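Local coordinates for stress responsive alpha-beta protein (PDB 3BB5), which is of unknown function but forms a dimer of ferredoxin-like alpha-beta subunits and belongs to the stress responsive A/B barrel family, at residues A[23-28]-A[114-119]; A[43-48]-A[97-102]; A[54-59]-A[80-85]; A[58-63]-A[73-78]. All coordinates share one frame; numbering follows the deposited sequence.

Three of the four contacts lie in one antiparallel sheet, and the remaining one lies in the helical layer packed on it. Contact 1 is buried and joins strand 21-27 to strand 114-120, adding a histidine-aspartate bond to aliphatic packing. Contacts 3 and 4 both pair strand 55-62 with strand 75-81: contact 4 is rich in aromatic rings and tied to contact 1 by backbone bonds, while contact 3, farther from the chain's centre, mixes threonines with one leucine-phenylalanine pair. Contact 2 sets helix 34-48 against helix 94-105 through apolar side chains and an arginine, partly exposed. Contacts 1, 3 and 4 also touch the second subunit; contact 2 does not.

Contact 1 of 4, residues A[23-28]-A[114-119]; sequences HLVMLE and ILVVDL. With EDO (1,2-ethanediol), chain G.
H23 reaches across to D118 and V116 on the neighbouring strand, and its side chain can be followed outward atom by atom. CB lies 3.9 Å from D118 OD1, and CG is swung anti to the backbone N (chi1 -178°), which carries the imidazole up beside the carboxylate. ND1 then gives its hydrogen to D118 OD1 at 2.6 Å, a nearly straight bond (174°) that lies in the ring plane and meets the oxygen on its syn side. Ring and carboxylate are turned only 22° apart, two flat groups side by side. Next round the ring, CE1 rests 3.3 Å from V116 CG1. At the far edge NE2 is hydrogen-bonded to O2 of a 1,2-ethanediol, probably from the crystallisation liquor, at 3.2 Å.

On the same face V25 CG1 meets I114 CG2 at 3.6 Å, and I114 CG1 touches L27 CD2. L24, M26, L115 and V117 occupy the other face, where M26 CB and L115 CB are 4.1 Å apart. Between the two faces the backbones run antiparallel, with L24 paired to V117 and M26 to L115 by two N-H...O bonds each.

D118 OD2 is taken by the backbone N of F66 of the second subunit, so the aspartate ties histidine and dimer partner together. L24 packs on its counterpart L24 of that subunit. The H23 face is covered by L87 of helix 84-92 and L103 and V104 of helix 94-105, while strand 75-81 flanks strand 21-27 on its other side.

Contact 2 of 4, residues A[43-48]-A[97-102]; sequences AILDGL and QRAGGM
Helices 43-48 and 97-102 pass each other nearly antiparallel, their segment axes crossing at -158° with a closest approach of 9.8 Å. I44 and A99 are the residues whose CA atoms come nearest, 6.6 Å apart, and within each helix the usual i to i+4 backbone bonds close the turns, such as L48 N to I44 O and M102 N to R98 O.

I44 carries most of the contact. Its CG1 branch stands anti to the carbonyl carbon (chi1 -70°) and sends CD1 forward between two longer side chains. On one of them CD1 comes 3.6 Å from the selenium of M102, a selenomethionine whose chain bends at its last torsion and crosses the isoleucine at about a right angle. On the other, R98 NH2 lies 3.4 Å from CD1; the arginine also crosses at about a right angle, bringing NH2 against CD1 and CG1 of the ethyl branch. The CG2 methyl of I44 faces A99 CB at 4.1 Å. Alongside, L45 points its isobutyl end across, and CD2 touches A99 CB at 3.6 Å. The small alanine thus receives both I44 and L45.

These helices belong to the layer packed on the sheet of this ferredoxin-like fold. L45 continues onto F58 of strand 55-62, while M102 lies on R37 and E40 along helix 34-48.

The two segments are therefore joined by dispersion and apolar burial. On the solvent-exposed side R98 contributes the reach of its long chain, and its charged end lies against I44 without forming an ion pair with segment 43-48.

Contact 3 of 4, residues A[54-59]-A[80-85]; sequences GLTEFR and TFTDKA
L55 and F81 meet obliquely, with L55 CG 3.5 Å from F81 CE1 and L55 CB a little farther from the same carbon. F81 CG stands anti to the carbonyl carbon (chi1 -60°), which brings the ring back toward the neighbouring strand. There G54 O lies near the ring plane at the edge, while that oxygen takes its hydrogen bond from T82 N at 2.9 Å.

T80 O is gripped twice by one residue. T56 N approaches nearly along the C=O axis at 2.9 Å, and T56 OG1 gives a second bond of 3.2 Å from well above the carbonyl plane. T80 N in turn donates to E57 O.

Farther out, Y90 of helix 84-92 meets both L55 and F81, and A86 and L87 also cover the phenylalanine. With F81 cut back to an alanine, L55 and Y90 would probably lose their shared partner, and a gap is likely to open between sheet and helix. D83 caps that helix through A86 N, and E57 OE2 bonds to Y22 OH of the second subunit.

The chemistry is accordingly split: apolar burial on the L55-F81 face and, around the buried T80, backbone bonds joined by the hydroxyl of the exposed T56.

Contact 4 of 4, residues A[58-63]-A[73-78]; sequences FRHGPN and YPYGFL
Y75 lays its ring over the backbone of G61, with G61 O 3.4 Å above the plane over the ring centre. CG is anti to the backbone N (chi1 -156°), sending the phenol across the neighbouring strand until its OH reaches H60 ND1 at 2.7 Å. That oxygen lies in the imidazole plane, and either group could supply the proton. D46 OD2 of helix 34-48 holds the other nitrogen, H60 NE2, so both ring nitrogens of the histidine are held, which fixes its rotation. P62 CD touches Y75 CE2 at 3.7 Å. A leucine in place of Y75 would probably leave H60 ND1 without its hydroxyl mate and G61 O without the ring face it lies over.

This is an antiparallel strand pair of the ferredoxin-like sheet: R59 pairs with L78 and G61 with G76 by two backbone bonds each, and the two glycines face one another without side chains. Toward helix 34-48, F58 CE1 meets F77 CD2 at 3.5 Å, the rings tilted 55° apart.

Where the strands give way to loops, N63 ND2 donates to Y73 O at 2.8 Å, nearly in its own amide plane, while N63 N bonds to P74 O from above the carbonyl plane. N63 OD1 accepts from D118 N of the second subunit.

Contact 1 of 4, residues A[23-28]-A[114-119]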
loop_
_atom_site.group_PDB
_atom_site.type_symbol
_atom_site.label_atom_id
_atom_site.label_comp_id
_atom_site.label_asym_id
_atom_site.label_seq_id
_atom_site.Cartn_x
_atom_site.Cartn_y
_atom_site.Cartn_z
ATOM N N HIS A 23 -7.000 -2.229 0.222
ATOM C CA HIS A 23 -6.889 -1.921 1.664
ATOM C C HIS A 23 -5.483 -2.270 2.082
ATOM O O HIS A 23 -5.147 -3.429 2.120
ATOM C CB HIS A 23 -7.920 -2.802 2.403
ATOM C CG HIS A 23 -8.002 -2.603 3.890
ATOM N ND1 HIS A 23 -8.549 -1.475 4.467
ATOM C CD2 HIS A 23 -7.671 -3.426 4.920
ATOM C CE1 HIS A 23 -8.533 -1.605 5.785
ATOM N NE2 HIS A 23 -8.007 -2.776 6.084
ATOM N N LEU A 24 -4.654 -1.263 2.340
ATOM C CA LEU A 24 -3.262 -1.455 2.687
ATOM C C LEU A 24 -3.052 -1.084 4.142
ATOM O O LEU A 24 -3.436 -0.005 4.583
ATOM C CB LEU A 24 -2.346 -0.605 1.794
ATOM C CG LEU A 24 -0.877 -0.413 2.279
ATOM C CD1 LEU A 24 -0.007 -1.722 2.190
ATOM C CD2 LEU A 24 -0.164 0.767 1.529
ATOM N N VAL A 25 -2.418 -1.986 4.879
ATOM C CA VAL A 25 -2.213 -1.821 6.317
ATOM C C VAL A 25 -0.710 -1.952 6.589
ATOM O O VAL A 25 -0.141 -3.014 6.345
ATOM C CB VAL A 25 -3.026 -2.891 7.132
ATOM C CG1 VAL A 25 -2.818 -2.718 8.629
ATOM C CG2 VAL A 25 -4.514 -2.846 6.748
HETATM N N MSE A 26 -0.084 -0.852 7.034
HETATM C CA MSE A 26 1.343 -0.814 7.400
HETATM C C MSE A 26 1.540 -0.764 8.915
HETATM O O MSE A 26 0.900 0.005 9.617
HETATM C CB MSE A 26 2.031 0.377 6.734
HETATM C CG MSE A 26 1.895 0.414 5.200
HETATM SE SE MSE A 26 2.607 -1.172 4.310
HETATM C CE MSE A 26 4.435 -1.125 5.023
ATOM N N LEU A 27 2.421 -1.617 9.420
ATOM C CA LEU A 27 2.474 -1.893 10.851
ATOM C C LEU A 27 3.782 -1.413 11.386
ATOM O O LEU A 27 4.771 -1.534 10.713
ATOM C CB LEU A 27 2.327 -3.387 11.123
ATOM C CG LEU A 27 1.000 -4.043 10.721
ATOM C CD1 LEU A 27 1.145 -5.577 10.840
ATOM C CD2 LEU A 27 -0.203 -3.523 11.549
ATOM N N GLU A 28 3.739 -0.870 12.606
ATOM C CA GLU A 28 4.886 -0.394 13.389
ATOM C C GLU A 28 5.045 -1.277 14.669
ATOM O O GLU A 28 4.521 -0.933 15.736
ATOM C CB GLU A 28 4.596 1.064 13.783
ATOM C CG GLU A 28 5.727 1.991 13.734
ATOM C CD GLU A 28 5.357 3.363 14.288
ATOM O OE1 GLU A 28 4.417 3.994 13.721
ATOM O OE2 GLU A 28 6.017 3.790 15.270
ATOM N N ILE A 114 -0.511 1.908 13.361
ATOM C CA ILE A 114 -1.093 1.211 12.214
ATOM C C ILE A 114 -1.647 2.266 11.250
ATOM O O ILE A 114 -2.552 3.020 11.616
ATOM C CB ILE A 114 -2.268 0.284 12.628
ATOM C CG1 ILE A 114 -1.790 -0.786 13.629
ATOM C CG2 ILE A 114 -2.927 -0.332 11.357
ATOM C CD1 ILE A 114 -2.924 -1.567 14.332
ATOM N N LEU A 115 -1.046 2.309 10.056
ATOM C CA LEU A 115 -1.449 3.139 8.902
ATOM C C LEU A 115 -2.371 2.348 7.999
ATOM O O LEU A 115 -2.004 1.270 7.581
ATOM C CB LEU A 115 -0.206 3.518 8.076
ATOM C CG LEU A 115 -0.475 4.352 6.824
ATOM C CD1 LEU A 115 -0.786 5.756 7.204
ATOM C CD2 LEU A 115 0.682 4.332 5.896
ATOM N N VAL A 116 -3.558 2.872 7.705
ATOM C CA VAL A 116 -4.481 2.178 6.837
ATOM C C VAL A 116 -4.869 3.163 5.709
ATOM O O VAL A 116 -5.297 4.290 5.970
ATOM C CB VAL A 116 -5.678 1.664 7.615
ATOM C CG1 VAL A 116 -6.623 0.900 6.717
ATOM C CG2 VAL A 116 -5.209 0.810 8.751
ATOM N N VAL A 117 -4.635 2.721 4.470
ATOM C CA VAL A 117 -5.021 3.398 3.228
ATOM C C VAL A 117 -6.123 2.581 2.556
ATOM O O VAL A 117 -6.111 1.367 2.607
ATOM C CB VAL A 117 -3.823 3.442 2.266
ATOM C CG1 VAL A 117 -4.239 3.931 0.909
ATOM C CG2 VAL A 117 -2.670 4.298 2.854
ATOM N N ASP A 118 -7.090 3.240 1.948
ATOM C CA ASP A 118 -8.154 2.531 1.216
ATOM C C ASP A 118 -8.251 3.120 -0.181
ATOM O O ASP A 118 -8.984 4.066 -0.404
ATOM C CB ASP A 118 -9.495 2.646 1.947
ATOM C CG ASP A 118 -9.504 1.907 3.328
ATOM O OD1 ASP A 118 -9.451 0.647 3.319
ATOM O OD2 ASP A 118 -9.577 2.593 4.400
ATOM N N LEU A 119 -7.514 2.561 -1.134
ATOM C CA LEU A 119 -7.439 3.193 -2.441
ATOM C C LEU A 119 -8.578 2.678 -3.282
ATOM O O LEU A 119 -8.796 1.485 -3.315
ATOM C CB LEU A 119 -6.106 2.951 -3.151
ATOM C CG LEU A 119 -4.781 3.517 -2.699
ATOM C CD1 LEU A 119 -3.787 3.145 -3.806
ATOM C CD2 LEU A 119 -4.762 5.022 -2.425
HETATM C C1 EDO G . -6.441 -3.239 10.568
HETATM O O1 EDO G . -7.429 -2.482 11.284
HETATM C C2 EDO G . -6.998 -4.582 10.075
HETATM O O2 EDO G . -7.396 -4.527 8.686
#

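Contact 2 of 4, residues A[43-48]-A[97-102]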
loop_
_atom_site.group_PDB
_atom_site.type_symbol
_atom_site.label_atom_id
_atom_site.label_comp_id
_atom_site.label_asym_id
_atom_site.label_seq_id
_atom_site.Cartn_x
_atom_site.Cartn_y
_atom_site.Cartn_z
ATOM N N ALA A 43 -1.347 -15.554 9.708
ATOM C CA ALA A 43 -1.875 -16.904 9.487
ATOM C C ALA A 43 -3.363 -16.955 9.722
ATOM O O ALA A 43 -4.074 -17.669 9.014
ATOM C CB ALA A 43 -1.176 -17.939 10.395
ATOM N N ILE A 44 -3.842 -16.214 10.719
ATOM C CA ILE A 44 -5.281 -16.114 10.977
ATOM C C ILE A 44 -6.031 -15.447 9.780
ATOM O O ILE A 44 -7.050 -15.945 9.309
ATOM C CB ILE A 44 -5.583 -15.409 12.332
ATOM C CG1 ILE A 44 -5.178 -16.327 13.499
ATOM C CG2 ILE A 44 -7.061 -15.010 12.413
ATOM C CD1 ILE A 44 -4.994 -15.637 14.889
ATOM N N LEU A 45 -5.490 -14.350 9.281
ATOM C CA LEU A 45 -6.030 -13.688 8.091
ATOM C C LEU A 45 -5.900 -14.466 6.763
ATOM O O LEU A 45 -6.848 -14.468 5.974
ATOM C CB LEU A 45 -5.460 -12.305 7.985
ATOM C CG LEU A 45 -5.822 -11.363 9.154
ATOM C CD1 LEU A 45 -5.138 -10.007 8.937
ATOM C CD2 LEU A 45 -7.331 -11.210 9.309
ATOM N N ASP A 46 -4.793 -15.189 6.559
ATOM C CA ASP A 46 -4.673 -16.121 5.420
ATOM C C ASP A 46 -5.813 -17.151 5.397
ATOM O O ASP A 46 -6.341 -17.481 4.337
ATOM C CB ASP A 46 -3.335 -16.874 5.405
ATOM C CG ASP A 46 -2.166 -16.016 4.910
ATOM O OD1 ASP A 46 -2.404 -15.062 4.140
ATOM O OD2 ASP A 46 -1.006 -16.258 5.333
ATOM N N GLY A 47 -6.181 -17.645 6.575
ATOM C CA GLY A 47 -7.285 -18.572 6.706
ATOM C C GLY A 47 -8.620 -17.971 6.415
ATOM O O GLY A 47 -9.476 -18.626 5.845
ATOM N N LEU A 48 -8.826 -16.737 6.839
ATOM C CA LEU A 48 -10.081 -16.050 6.585
ATOM C C LEU A 48 -10.339 -15.669 5.121
ATOM O O LEU A 48 -11.450 -15.862 4.637
ATOM C CB LEU A 48 -10.240 -14.822 7.495
ATOM C CG LEU A 48 -11.476 -13.956 7.247
ATOM C CD1 LEU A 48 -12.754 -14.742 7.535
ATOM C CD2 LEU A 48 -11.368 -12.644 8.027
ATOM N N GLN A 97 -11.713 -9.330 13.681
ATOM C CA GLN A 97 -11.696 -8.591 14.922
ATOM C C GLN A 97 -10.660 -9.153 15.892
ATOM O O GLN A 97 -9.954 -8.389 16.557
ATOM C CB GLN A 97 -13.100 -8.543 15.532
ATOM C CG GLN A 97 -14.008 -7.550 14.784
ATOM C CD GLN A 97 -15.424 -7.492 15.360
ATOM O OE1 GLN A 97 -16.188 -8.450 15.254
ATOM N NE2 GLN A 97 -15.773 -6.368 15.963
ATOM N N ARG A 98 -10.532 -10.473 15.961
ATOM C CA ARG A 98 -9.448 -11.061 16.758
ATOM C C ARG A 98 -8.048 -10.724 16.244
ATOM O O ARG A 98 -7.203 -10.297 17.012
ATOM C CB ARG A 98 -9.589 -12.553 16.882
ATOM C CG ARG A 98 -8.855 -13.052 18.131
ATOM C CD ARG A 98 -9.155 -14.465 18.433
ATOM N NE ARG A 98 -8.416 -15.346 17.544
ATOM C CZ ARG A 98 -8.884 -15.859 16.413
ATOM N NH1 ARG A 98 -10.120 -15.599 15.996
ATOM N NH2 ARG A 98 -8.099 -16.654 15.700
ATOM N N ALA A 99 -7.814 -10.929 14.953
ATOM C CA ALA A 99 -6.539 -10.604 14.316
ATOM C C ALA A 99 -6.196 -9.114 14.489
ATOM O O ALA A 99 -5.070 -8.788 14.812
ATOM C CB ALA A 99 -6.569 -11.000 12.838
ATOM N N GLY A 100 -7.186 -8.232 14.290
ATOM C CA GLY A 100 -7.038 -6.781 14.487
ATOM C C GLY A 100 -6.599 -6.411 15.898
ATOM O O GLY A 100 -5.718 -5.553 16.090
ATOM N N GLY A 101 -7.210 -7.062 16.884
ATOM C CA GLY A 101 -6.833 -6.896 18.283
ATOM C C GLY A 101 -5.394 -7.259 18.589
ATOM O O GLY A 101 -4.711 -6.568 19.364
HETATM N N MSE A 102 -4.938 -8.342 17.974
HETATM C CA MSE A 102 -3.556 -8.797 18.095
HETATM C C MSE A 102 -2.546 -7.842 17.484
HETATM O O MSE A 102 -1.435 -7.733 17.948
HETATM C CB MSE A 102 -3.418 -10.169 17.415
HETATM C CG MSE A 102 -4.205 -11.274 18.090
HETATM SE SE MSE A 102 -4.139 -12.904 17.020
HETATM C CE MSE A 102 -2.206 -13.234 17.256
#

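Contact 3 of 4, residues A[54-59]-A[80-85]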
loop_
_atom_site.group_PDB
_atom_site.type_symbol
_atom_site.label_atom_id
_atom_site.label_comp_id
_atom_site.label_asym_id
_atom_site.label_seq_id
_atom_site.Cartn_x
_atom_site.Cartn_y
_atom_site.Cartn_z
ATOM N N GLY A 54 -15.920 -11.630 -1.319
ATOM C CA GLY A 54 -15.586 -10.288 -1.763
ATOM C C GLY A 54 -14.171 -9.835 -1.534
ATOM O O GLY A 54 -13.845 -8.728 -1.951
ATOM N N LEU A 55 -13.346 -10.652 -0.836
ATOM C CA LEU A 55 -11.893 -10.383 -0.629
ATOM C C LEU A 55 -11.146 -11.256 -1.622
ATOM O O LEU A 55 -10.940 -12.451 -1.400
ATOM C CB LEU A 55 -11.457 -10.726 0.796
ATOM C CG LEU A 55 -10.180 -10.152 1.416
ATOM C CD1 LEU A 55 -10.049 -10.700 2.849
ATOM C CD2 LEU A 55 -8.951 -10.432 0.629
ATOM N N THR A 56 -10.759 -10.666 -2.735
ATOM C CA THR A 56 -10.273 -11.429 -3.852
ATOM C C THR A 56 -8.789 -11.827 -3.733
ATOM O O THR A 56 -8.361 -12.804 -4.358
ATOM C CB THR A 56 -10.534 -10.654 -5.132
ATOM O OG1 THR A 56 -9.921 -9.369 -5.017
ATOM C CG2 THR A 56 -12.018 -10.465 -5.315
ATOM N N GLU A 57 -8.016 -11.097 -2.925
ATOM C CA GLU A 57 -6.605 -11.382 -2.739
ATOM C C GLU A 57 -6.095 -10.774 -1.427
ATOM O O GLU A 57 -6.437 -9.661 -1.068
ATOM C CB GLU A 57 -5.828 -10.842 -3.917
ATOM C CG GLU A 57 -4.390 -11.332 -4.013
ATOM C CD GLU A 57 -3.611 -10.617 -5.119
ATOM O OE1 GLU A 57 -3.850 -10.929 -6.323
ATOM O OE2 GLU A 57 -2.792 -9.716 -4.780
ATOM N N PHE A 58 -5.322 -11.572 -0.689
ATOM C CA PHE A 58 -4.718 -11.193 0.568
ATOM C C PHE A 58 -3.230 -11.567 0.510
ATOM O O PHE A 58 -2.876 -12.675 0.200
ATOM C CB PHE A 58 -5.420 -11.853 1.759
ATOM C CG PHE A 58 -4.731 -11.577 3.087
ATOM C CD1 PHE A 58 -4.879 -10.357 3.717
ATOM C CD2 PHE A 58 -3.909 -12.525 3.680
ATOM C CE1 PHE A 58 -4.231 -10.077 4.902
ATOM C CE2 PHE A 58 -3.264 -12.245 4.862
ATOM C CZ PHE A 58 -3.431 -11.006 5.477
ATOM N N ARG A 59 -2.382 -10.589 0.779
ATOM C CA ARG A 59 -0.941 -10.698 0.671
ATOM C C ARG A 59 -0.256 -9.936 1.810
ATOM O O ARG A 59 -0.708 -8.872 2.225
ATOM C CB ARG A 59 -0.482 -10.076 -0.651
ATOM C CG ARG A 59 -0.859 -10.865 -1.893
ATOM C CD ARG A 59 -0.090 -12.177 -2.023
ATOM N NE ARG A 59 -0.166 -12.644 -3.405
ATOM C CZ ARG A 59 -1.203 -13.287 -3.937
ATOM N NH1 ARG A 59 -2.268 -13.598 -3.205
ATOM N NH2 ARG A 59 -1.174 -13.631 -5.221
ATOM N N THR A 80 -7.456 -6.838 -1.319
ATOM C CA THR A 80 -8.181 -6.327 -2.459
ATOM C C THR A 80 -9.655 -6.733 -2.275
ATOM O O THR A 80 -9.929 -7.905 -2.166
ATOM C CB THR A 80 -7.601 -6.937 -3.757
ATOM O OG1 THR A 80 -6.225 -6.548 -3.878
ATOM C CG2 THR A 80 -8.375 -6.489 -4.993
ATOM N N PHE A 81 -10.569 -5.762 -2.241
ATOM C CA PHE A 81 -12.009 -6.010 -2.136
ATOM C C PHE A 81 -12.751 -5.608 -3.394
ATOM O O PHE A 81 -12.386 -4.654 -4.083
ATOM C CB PHE A 81 -12.604 -5.241 -0.955
ATOM C CG PHE A 81 -12.004 -5.608 0.372
ATOM C CD1 PHE A 81 -12.324 -6.797 0.973
ATOM C CD2 PHE A 81 -11.101 -4.765 1.014
ATOM C CE1 PHE A 81 -11.782 -7.150 2.197
ATOM C CE2 PHE A 81 -10.570 -5.123 2.235
ATOM C CZ PHE A 81 -10.916 -6.335 2.810
ATOM N N THR A 82 -13.785 -6.379 -3.702
ATOM C CA THR A 82 -14.676 -6.074 -4.792
ATOM C C THR A 82 -15.333 -4.699 -4.601
ATOM O O THR A 82 -15.534 -3.967 -5.552
ATOM C CB THR A 82 -15.750 -7.175 -4.915
ATOM O OG1 THR A 82 -15.123 -8.370 -5.381
ATOM C CG2 THR A 82 -16.850 -6.774 -5.913
ATOM N N ASP A 83 -15.670 -4.384 -3.359
ATOM C CA ASP A 83 -16.419 -3.190 -3.022
ATOM C C ASP A 83 -16.429 -2.954 -1.519
ATOM O O ASP A 83 -15.903 -3.749 -0.727
ATOM C CB ASP A 83 -17.863 -3.267 -3.571
ATOM C CG ASP A 83 -18.645 -4.465 -3.063
ATOM O OD1 ASP A 83 -18.330 -5.035 -2.011
ATOM O OD2 ASP A 83 -19.628 -4.825 -3.725
ATOM N N LYS A 84 -17.044 -1.844 -1.140
ATOM C CA LYS A 84 -17.202 -1.455 0.244
ATOM C C LYS A 84 -18.001 -2.478 1.071
ATOM O O LYS A 84 -17.685 -2.714 2.219
ATOM C CB LYS A 84 -17.874 -0.098 0.273
ATOM C CG LYS A 84 -18.013 0.505 1.647
ATOM C CD LYS A 84 -16.734 1.050 2.211
ATOM C CE LYS A 84 -17.029 1.949 3.423
ATOM N NZ LYS A 84 -17.422 1.157 4.593
ATOM N N ALA A 85 -19.048 -3.069 0.503
ATOM C CA ALA A 85 -19.774 -4.098 1.208
ATOM C C ALA A 85 -18.803 -5.210 1.627
ATOM O O ALA A 85 -18.903 -5.708 2.746
ATOM C CB ALA A 85 -20.967 -4.666 0.354
#

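Contact 4 of 4, residues A[58-63]-A[73-78]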
loop_
_atom_site.group_PDB
_atom_site.type_symbol
_atom_site.label_atom_id
_atom_site.label_comp_id
_atom_site.label_asym_id
_atom_site.label_seq_id
_atom_site.Cartn_x
_atom_site.Cartn_y
_atom_site.Cartn_z
ATOM N N PHE A 58 -5.322 -11.572 -0.689
ATOM C CA PHE A 58 -4.718 -11.193 0.568
ATOM C C PHE A 58 -3.230 -11.567 0.510
ATOM O O PHE A 58 -2.876 -12.675 0.200
ATOM C CB PHE A 58 -5.420 -11.853 1.759
ATOM C CG PHE A 58 -4.731 -11.577 3.087
ATOM C CD1 PHE A 58 -4.879 -10.357 3.717
ATOM C CD2 PHE A 58 -3.909 -12.525 3.680
ATOM C CE1 PHE A 58 -4.231 -10.077 4.902
ATOM C CE2 PHE A 58 -3.264 -12.245 4.862
ATOM C CZ PHE A 58 -3.431 -11.006 5.477
ATOM N N ARG A 59 -2.382 -10.589 0.779
ATOM C CA ARG A 59 -0.941 -10.698 0.671
ATOM C C ARG A 59 -0.256 -9.936 1.810
ATOM O O ARG A 59 -0.708 -8.872 2.225
ATOM C CB ARG A 59 -0.482 -10.076 -0.651
ATOM C CG ARG A 59 -0.859 -10.865 -1.893
ATOM C CD ARG A 59 -0.090 -12.177 -2.023
ATOM N NE ARG A 59 -0.166 -12.644 -3.405
ATOM C CZ ARG A 59 -1.203 -13.287 -3.937
ATOM N NH1 ARG A 59 -2.268 -13.598 -3.205
ATOM N NH2 ARG A 59 -1.174 -13.631 -5.221
ATOM N N HIS A 60 0.845 -10.481 2.309
ATOM C CA HIS A 60 1.567 -9.878 3.423
ATOM C C HIS A 60 3.072 -10.121 3.318
ATOM O O HIS A 60 3.508 -11.133 2.765
ATOM C CB HIS A 60 1.012 -10.373 4.763
ATOM C CG HIS A 60 1.077 -11.856 4.949
ATOM N ND1 HIS A 60 2.177 -12.493 5.479
ATOM C CD2 HIS A 60 0.157 -12.826 4.718
ATOM C CE1 HIS A 60 1.939 -13.794 5.550
ATOM N NE2 HIS A 60 0.728 -14.024 5.078
ATOM N N GLY A 61 3.874 -9.190 3.847
ATOM C CA GLY A 61 5.309 -9.443 3.926
ATOM C C GLY A 61 6.127 -8.314 4.505
ATOM O O GLY A 61 5.579 -7.273 4.816
ATOM N N PRO A 62 7.445 -8.533 4.655
ATOM C CA PRO A 62 8.312 -7.458 5.057
ATOM C C PRO A 62 8.344 -6.365 4.040
ATOM O O PRO A 62 8.299 -6.623 2.860
ATOM C CB PRO A 62 9.700 -8.108 5.149
ATOM C CG PRO A 62 9.595 -9.444 4.423
ATOM C CD PRO A 62 8.165 -9.816 4.479
ATOM N N ASN A 63 8.483 -5.150 4.539
ATOM C CA ASN A 63 8.813 -3.997 3.745
ATOM C C ASN A 63 10.336 -3.915 3.532
ATOM O O ASN A 63 11.095 -3.535 4.437
ATOM C CB ASN A 63 8.268 -2.756 4.457
ATOM C CG ASN A 63 8.475 -1.478 3.679
ATOM O OD1 ASN A 63 8.835 -1.482 2.501
ATOM N ND2 ASN A 63 8.224 -0.357 4.348
ATOM N N TYR A 73 7.780 1.479 9.015
ATOM C CA TYR A 73 6.828 0.370 8.820
ATOM C C TYR A 73 7.533 -0.827 8.257
ATOM O O TYR A 73 7.608 -0.971 7.039
ATOM C CB TYR A 73 5.758 0.773 7.833
ATOM C CG TYR A 73 4.973 1.962 8.261
ATOM C CD1 TYR A 73 4.127 1.883 9.380
ATOM C CD2 TYR A 73 5.063 3.180 7.559
ATOM C CE1 TYR A 73 3.401 2.977 9.792
ATOM C CE2 TYR A 73 4.330 4.278 7.964
ATOM C CZ TYR A 73 3.494 4.169 9.082
ATOM O OH TYR A 73 2.754 5.248 9.516
ATOM N N PRO A 74 8.053 -1.696 9.124
ATOM C CA PRO A 74 8.825 -2.796 8.610
ATOM C C PRO A 74 7.972 -3.980 8.052
ATOM O O PRO A 74 8.546 -4.905 7.495
ATOM C CB PRO A 74 9.651 -3.220 9.831
ATOM C CG PRO A 74 8.767 -2.937 10.960
ATOM C CD PRO A 74 7.994 -1.709 10.594
ATOM N N TYR A 75 6.643 -3.937 8.191
ATOM C CA TYR A 75 5.774 -5.059 7.764
ATOM C C TYR A 75 4.394 -4.535 7.370
ATOM O O TYR A 75 3.887 -3.574 7.948
ATOM C CB TYR A 75 5.661 -6.147 8.877
ATOM C CG TYR A 75 5.297 -7.542 8.349
ATOM C CD1 TYR A 75 3.974 -7.920 8.190
ATOM C CD2 TYR A 75 6.272 -8.452 7.965
ATOM C CE1 TYR A 75 3.627 -9.140 7.712
ATOM C CE2 TYR A 75 5.924 -9.700 7.461
ATOM C CZ TYR A 75 4.595 -10.030 7.338
ATOM O OH TYR A 75 4.210 -11.255 6.835
ATOM N N GLY A 76 3.785 -5.148 6.360
ATOM C CA GLY A 76 2.461 -4.716 5.942
ATOM C C GLY A 76 1.682 -5.753 5.204
ATOM O O GLY A 76 2.165 -6.856 4.924
ATOM N N PHE A 77 0.437 -5.420 4.937
ATOM C CA PHE A 77 -0.397 -6.298 4.130
ATOM C C PHE A 77 -1.369 -5.543 3.265
ATOM O O PHE A 77 -1.509 -4.355 3.408
ATOM C CB PHE A 77 -1.066 -7.397 4.972
ATOM C CG PHE A 77 -1.981 -6.904 6.071
ATOM C CD1 PHE A 77 -1.494 -6.662 7.326
ATOM C CD2 PHE A 77 -3.346 -6.787 5.860
ATOM C CE1 PHE A 77 -2.342 -6.279 8.353
ATOM C CE2 PHE A 77 -4.189 -6.397 6.849
ATOM C CZ PHE A 77 -3.695 -6.149 8.108
ATOM N N LEU A 78 -1.954 -6.272 2.313
ATOM C CA LEU A 78 -2.869 -5.760 1.296
ATOM C C LEU A 78 -4.075 -6.702 1.161
ATOM O O LEU A 78 -3.895 -7.910 0.954
ATOM C CB LEU A 78 -2.182 -5.662 -0.068
ATOM C CG LEU A 78 -3.020 -4.849 -1.072
ATOM C CD1 LEU A 78 -2.781 -3.291 -0.913
ATOM C CD2 LEU A 78 -2.801 -5.301 -2.516
#